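Local structure of vinylacetyl-CoA Delta-isomerase (Nitrosopumilus maritimus SCM1, 6VJR) at residues L90-G95 with L299-I304; E119-D124 with H272-F277. The protein probably interconverts 4-hydroxybutyryl-CoA and crotonyl-CoA and isomerises vinylacetyl-CoA, using a bound flavin-adenine dinucleotide and a [4Fe-4S] cluster. All blocks are in the same frame, centred on the assembly; numbering follows the deposited sequence.

Interaction 1. Residues L90-G95 with L299-I304; sequences LGQNTG and LGDVLI
Leu299 lies over the glycine-lined side of the other helix, its CD1 set 3.6 Å from Gly91 CA. CG stands anti to the carbonyl carbon of Leu299 (chi1 -86°), which carries the branch across the gap, and the same CG meets the residue just past the helix, 3.7 Å from Gly95 C. The fit at Gly91 is close, and the leucine methyl lies directly on its alpha carbon. Gly95 turns out of the helix with positive phi, a conformation that suits glycine, and its N still bonds back to Gly91 O. One turn on from Leu299, Val302 puts CG2 3.6 Å from Gln92 O, so this methyl packs on the carbonyls of Gln92 and Gly91 in the helix's last turn.

At the polar edge Gln92 reaches across obliquely. Its chain is extended beyond CG, and NE2 donates a nearly straight hydrogen bond of 2.8 Å to Asp301 OD2 (171° at the hydrogen). The acceptor lies in the amide plane, while the donor stands above the carboxylate plane, the two flat groups being steeply turned against each other. Both ends of this buried bond have further partners: Gln92 OE1 bonds to Tyr466 OH of a second subunit, and Asp301 OD1 forms a salt bridge with Arg88.

The axes of 90-94 and 299-304 approach to 7.8 Å at 41°, close spacing consistent with glycine on the facing side. Leu299 is also about 6 Å, side chain to cluster, from the bound [4Fe-4S] cluster, so the packing adjoins the cluster site. Here the C-terminal end of helix 77-94 rests on the first half of helix 295-314, with helix 36-51 behind the former, helices 320-345 and 418-432 flanking the latter, and the second subunit closing the polar edge.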
# COMPACT_ATOMS: atom_id res chain seq x y z
N LEU A 90 9.15 -27.61 5.37
CA LEU A 90 10.18 -27.41 6.40
C LEU A 90 9.94 -26.09 7.14
O LEU A 90 10.13 -26.03 8.35
CB LEU A 90 11.56 -27.51 5.77
CG LEU A 90 12.01 -28.90 5.33
CD1 LEU A 90 13.21 -28.79 4.40
CD2 LEU A 90 12.31 -29.66 6.59
N GLY A 91 9.51 -25.06 6.41
CA GLY A 91 9.13 -23.82 7.07
C GLY A 91 8.01 -24.03 8.12
O GLY A 91 8.03 -23.48 9.23
N GLN A 92 6.98 -24.78 7.74
CA GLN A 92 5.91 -25.14 8.66
C GLN A 92 6.44 -25.89 9.89
O GLN A 92 5.94 -25.70 10.98
CB GLN A 92 4.86 -25.99 7.97
CG GLN A 92 4.03 -25.26 6.93
CD GLN A 92 2.91 -26.10 6.37
OE1 GLN A 92 2.80 -27.31 6.64
NE2 GLN A 92 2.04 -25.44 5.66
N ASN A 93 7.37 -26.85 9.67
CA ASN A 93 7.85 -27.73 10.70
C ASN A 93 8.83 -27.08 11.67
O ASN A 93 8.91 -27.53 12.82
CB ASN A 93 8.51 -28.95 10.10
CG ASN A 93 7.57 -29.87 9.38
OD1 ASN A 93 6.35 -29.68 9.40
ND2 ASN A 93 8.13 -30.93 8.82
N THR A 94 9.53 -26.03 11.22
CA THR A 94 10.60 -25.46 12.00
C THR A 94 10.34 -24.00 12.37
O THR A 94 10.88 -23.55 13.38
CB THR A 94 11.95 -25.57 11.32
OG1 THR A 94 11.99 -24.74 10.17
CG2 THR A 94 12.36 -27.00 11.01
N GLY A 95 9.60 -23.30 11.54
CA GLY A 95 9.37 -21.88 11.76
C GLY A 95 10.63 -21.05 11.67
O GLY A 95 10.68 -19.92 12.18
N LEU A 299 6.80 -20.26 7.16
CA LEU A 299 6.87 -19.40 8.33
C LEU A 299 5.61 -18.54 8.45
O LEU A 299 5.06 -18.37 9.54
CB LEU A 299 8.11 -18.52 8.24
CG LEU A 299 9.40 -19.12 8.77
CD1 LEU A 299 9.76 -20.41 8.03
CD2 LEU A 299 10.50 -18.12 8.73
N GLY A 300 5.12 -18.04 7.32
CA GLY A 300 3.86 -17.31 7.28
C GLY A 300 2.71 -18.14 7.83
O GLY A 300 1.90 -17.64 8.59
N ASP A 301 2.66 -19.44 7.45
CA ASP A 301 1.61 -20.33 7.94
C ASP A 301 1.66 -20.43 9.47
O ASP A 301 0.64 -20.38 10.16
CB ASP A 301 1.81 -21.72 7.34
CG ASP A 301 1.55 -21.82 5.84
OD1 ASP A 301 0.74 -21.02 5.33
OD2 ASP A 301 2.17 -22.73 5.17
N VAL A 302 2.86 -20.55 10.03
CA VAL A 302 3.06 -20.59 11.48
C VAL A 302 2.57 -19.28 12.13
O VAL A 302 1.86 -19.33 13.12
CB VAL A 302 4.53 -20.89 11.83
CG1 VAL A 302 4.79 -20.74 13.32
CG2 VAL A 302 4.97 -22.25 11.34
N LEU A 303 2.98 -18.13 11.59
CA LEU A 303 2.62 -16.83 12.16
C LEU A 303 1.11 -16.61 12.12
O LEU A 303 0.51 -16.09 13.04
CB LEU A 303 3.46 -15.77 11.48
CG LEU A 303 3.34 -14.39 12.12
CD1 LEU A 303 3.56 -14.38 13.58
CD2 LEU A 303 4.35 -13.46 11.42
N ILE A 304 0.48 -17.02 11.02
CA ILE A 304 -0.96 -16.92 10.88
C ILE A 304 -1.63 -17.78 11.96
O ILE A 304 -2.55 -17.38 12.67
CB ILE A 304 -1.39 -17.34 9.47
CG1 ILE A 304 -0.94 -16.33 8.43
CG2 ILE A 304 -2.89 -17.61 9.44
CD1 ILE A 304 -1.02 -16.85 7.02

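Interaction 2. Residues E119-D124 with H272-F277; sequences EKHGTD and HGEYEF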
# COMPACT_ATOMS: atom_id res chain seq x y z
N GLU A 119 32.85 -25.43 -22.15
CA GLU A 119 32.48 -25.32 -23.56
C GLU A 119 33.34 -24.25 -24.24
O GLU A 119 33.81 -24.47 -25.34
CB GLU A 119 30.97 -25.10 -23.64
CG GLU A 119 30.36 -25.11 -25.04
CD GLU A 119 28.85 -24.90 -24.92
OE1 GLU A 119 28.38 -24.01 -24.15
OE2 GLU A 119 28.13 -25.67 -25.58
N LYS A 120 33.57 -23.12 -23.57
CA LYS A 120 34.36 -22.05 -24.16
C LYS A 120 35.87 -22.29 -24.01
O LYS A 120 36.63 -22.04 -24.94
CB LYS A 120 33.96 -20.72 -23.52
CG LYS A 120 34.76 -19.55 -24.06
CD LYS A 120 34.39 -18.21 -23.48
CE LYS A 120 35.30 -17.14 -24.03
NZ LYS A 120 34.98 -15.87 -23.37
N HIS A 121 36.30 -22.75 -22.82
CA HIS A 121 37.71 -22.69 -22.44
C HIS A 121 38.42 -24.05 -22.60
O HIS A 121 39.64 -24.12 -22.57
CB HIS A 121 37.84 -22.13 -21.04
CG HIS A 121 37.59 -20.67 -20.94
ND1 HIS A 121 38.57 -19.74 -21.22
CD2 HIS A 121 36.49 -19.98 -20.66
CE1 HIS A 121 38.06 -18.52 -21.08
NE2 HIS A 121 36.80 -18.64 -20.74
N GLY A 122 37.67 -25.14 -22.74
CA GLY A 122 38.31 -26.43 -22.86
C GLY A 122 38.84 -26.93 -21.51
O GLY A 122 39.68 -27.83 -21.49
N THR A 123 38.29 -26.40 -20.41
CA THR A 123 38.64 -26.77 -19.04
C THR A 123 37.79 -27.97 -18.60
O THR A 123 37.01 -28.50 -19.38
CB THR A 123 38.44 -25.53 -18.16
OG1 THR A 123 37.21 -24.93 -18.57
CG2 THR A 123 39.51 -24.48 -18.43
N ASP A 124 37.99 -28.45 -17.37
CA ASP A 124 37.24 -29.61 -16.88
C ASP A 124 36.62 -29.32 -15.52
O ASP A 124 36.49 -30.21 -14.69
CB ASP A 124 38.08 -30.86 -16.77
CG ASP A 124 39.31 -30.70 -15.90
OD1 ASP A 124 39.48 -29.60 -15.36
OD2 ASP A 124 40.14 -31.63 -15.84
N HIS A 272 38.56 -20.66 -12.30
CA HIS A 272 39.90 -20.17 -12.02
C HIS A 272 40.30 -19.14 -13.08
O HIS A 272 40.98 -19.49 -14.04
CB HIS A 272 40.88 -21.35 -11.96
CG HIS A 272 42.31 -20.95 -11.77
ND1 HIS A 272 42.73 -20.00 -10.88
CD2 HIS A 272 43.42 -21.34 -12.41
CE1 HIS A 272 44.05 -19.86 -10.94
NE2 HIS A 272 44.49 -20.64 -11.87
N GLY A 273 39.81 -17.91 -12.95
CA GLY A 273 40.22 -16.80 -13.79
C GLY A 273 39.27 -16.44 -14.94
O GLY A 273 39.52 -15.44 -15.62
N GLU A 274 38.22 -17.23 -15.18
CA GLU A 274 37.29 -16.97 -16.28
C GLU A 274 36.23 -15.97 -15.81
O GLU A 274 35.06 -16.29 -15.58
CB GLU A 274 36.68 -18.29 -16.74
CG GLU A 274 37.72 -19.32 -17.20
CD GLU A 274 38.30 -20.21 -16.13
OE1 GLU A 274 37.86 -20.16 -14.95
OE2 GLU A 274 39.23 -20.99 -16.50
N TYR A 275 36.69 -14.74 -15.65
CA TYR A 275 35.93 -13.67 -15.03
C TYR A 275 34.61 -13.39 -15.73
O TYR A 275 33.69 -12.91 -15.08
CB TYR A 275 36.80 -12.40 -15.01
CG TYR A 275 37.21 -11.90 -16.38
CD1 TYR A 275 36.42 -11.00 -17.07
CD2 TYR A 275 38.39 -12.33 -16.96
CE1 TYR A 275 36.77 -10.55 -18.32
CE2 TYR A 275 38.76 -11.88 -18.21
CZ TYR A 275 37.95 -11.00 -18.89
OH TYR A 275 38.38 -10.60 -20.11
N GLU A 276 34.56 -13.62 -17.04
CA GLU A 276 33.37 -13.34 -17.81
C GLU A 276 32.20 -14.24 -17.43
O GLU A 276 31.08 -13.94 -17.84
CB GLU A 276 33.65 -13.40 -19.31
CG GLU A 276 33.86 -14.80 -19.87
CD GLU A 276 35.23 -15.45 -19.78
OE1 GLU A 276 35.45 -16.32 -20.67
OE2 GLU A 276 36.07 -15.14 -18.87
N PHE A 277 32.44 -15.32 -16.65
CA PHE A 277 31.36 -16.21 -16.24
C PHE A 277 30.87 -15.92 -14.84
O PHE A 277 29.92 -16.55 -14.39
CB PHE A 277 31.75 -17.69 -16.36
CG PHE A 277 31.79 -18.15 -17.81
CD1 PHE A 277 30.65 -18.66 -18.40
CD2 PHE A 277 32.96 -18.08 -18.56
CE1 PHE A 277 30.68 -19.12 -19.71
CE2 PHE A 277 32.99 -18.52 -19.87
CZ PHE A 277 31.86 -19.02 -20.45
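Glu276 OE1 is gripped by two donors at once. His121 NE2 donates tip to tip to the syn lone pair of Glu276 OE1 at 2.7 Å, with the oxygen near the imidazole plane, while Lys120 NZ meets the same OE1 at 2.8 Å from above the carboxylate plane to form a salt bridge. Lys120 gets there fully extended, CG anti to the backbone N (chi1 179°), and on the way its CD lies 3.9 Å from Phe277 CE2, at the edge of that ring. Glu274 CG sits over one face of His121 in a CH-pi contact, 3.7 Å from the ring centroid, so the imidazole is held both in its plane and from above.

Further out, Glu274 is bent at chi2 (87°), folding its carboxylate back so that OE1 takes the backbone N-H of His272 at 2.8 Å; OE2 bonds to Tyr125 OH. Glu276 starts from the crowded position between N and carbonyl carbon and bends at chi2, which brings OE1 to the two donors. Phe277 packs against Ile117 of helix 101-121, fixing the loop to the helix that supplies Lys120 and His121.

Lys120 would favour an ionised Glu276, and that carboxylate may raise the proton affinity of His121, an effect the neighbouring lysine charge would partly offset.

How the interactions relate
Interaction 1 is a buried helix-to-helix joint close to the iron-sulfur cluster, whereas interaction 2 is partly exposed and ties a helix end to a loop about 27 Å from the chain centre. Their centres lie 41 Å apart, on opposite sides of that centre. Helices 77-94 and 101-121, one from each contact, are consecutive in sequence, and 119-124 with 272-277 is nested within the loop closed by 90-95 with 299-304. Glycine, aliphatic branches and one amide-to-carboxylate hydrogen bond make the inner contact, which a second subunit also touches; a charged carboxylate shared by lysine and histidine dominates the outer one, where no other chain touches.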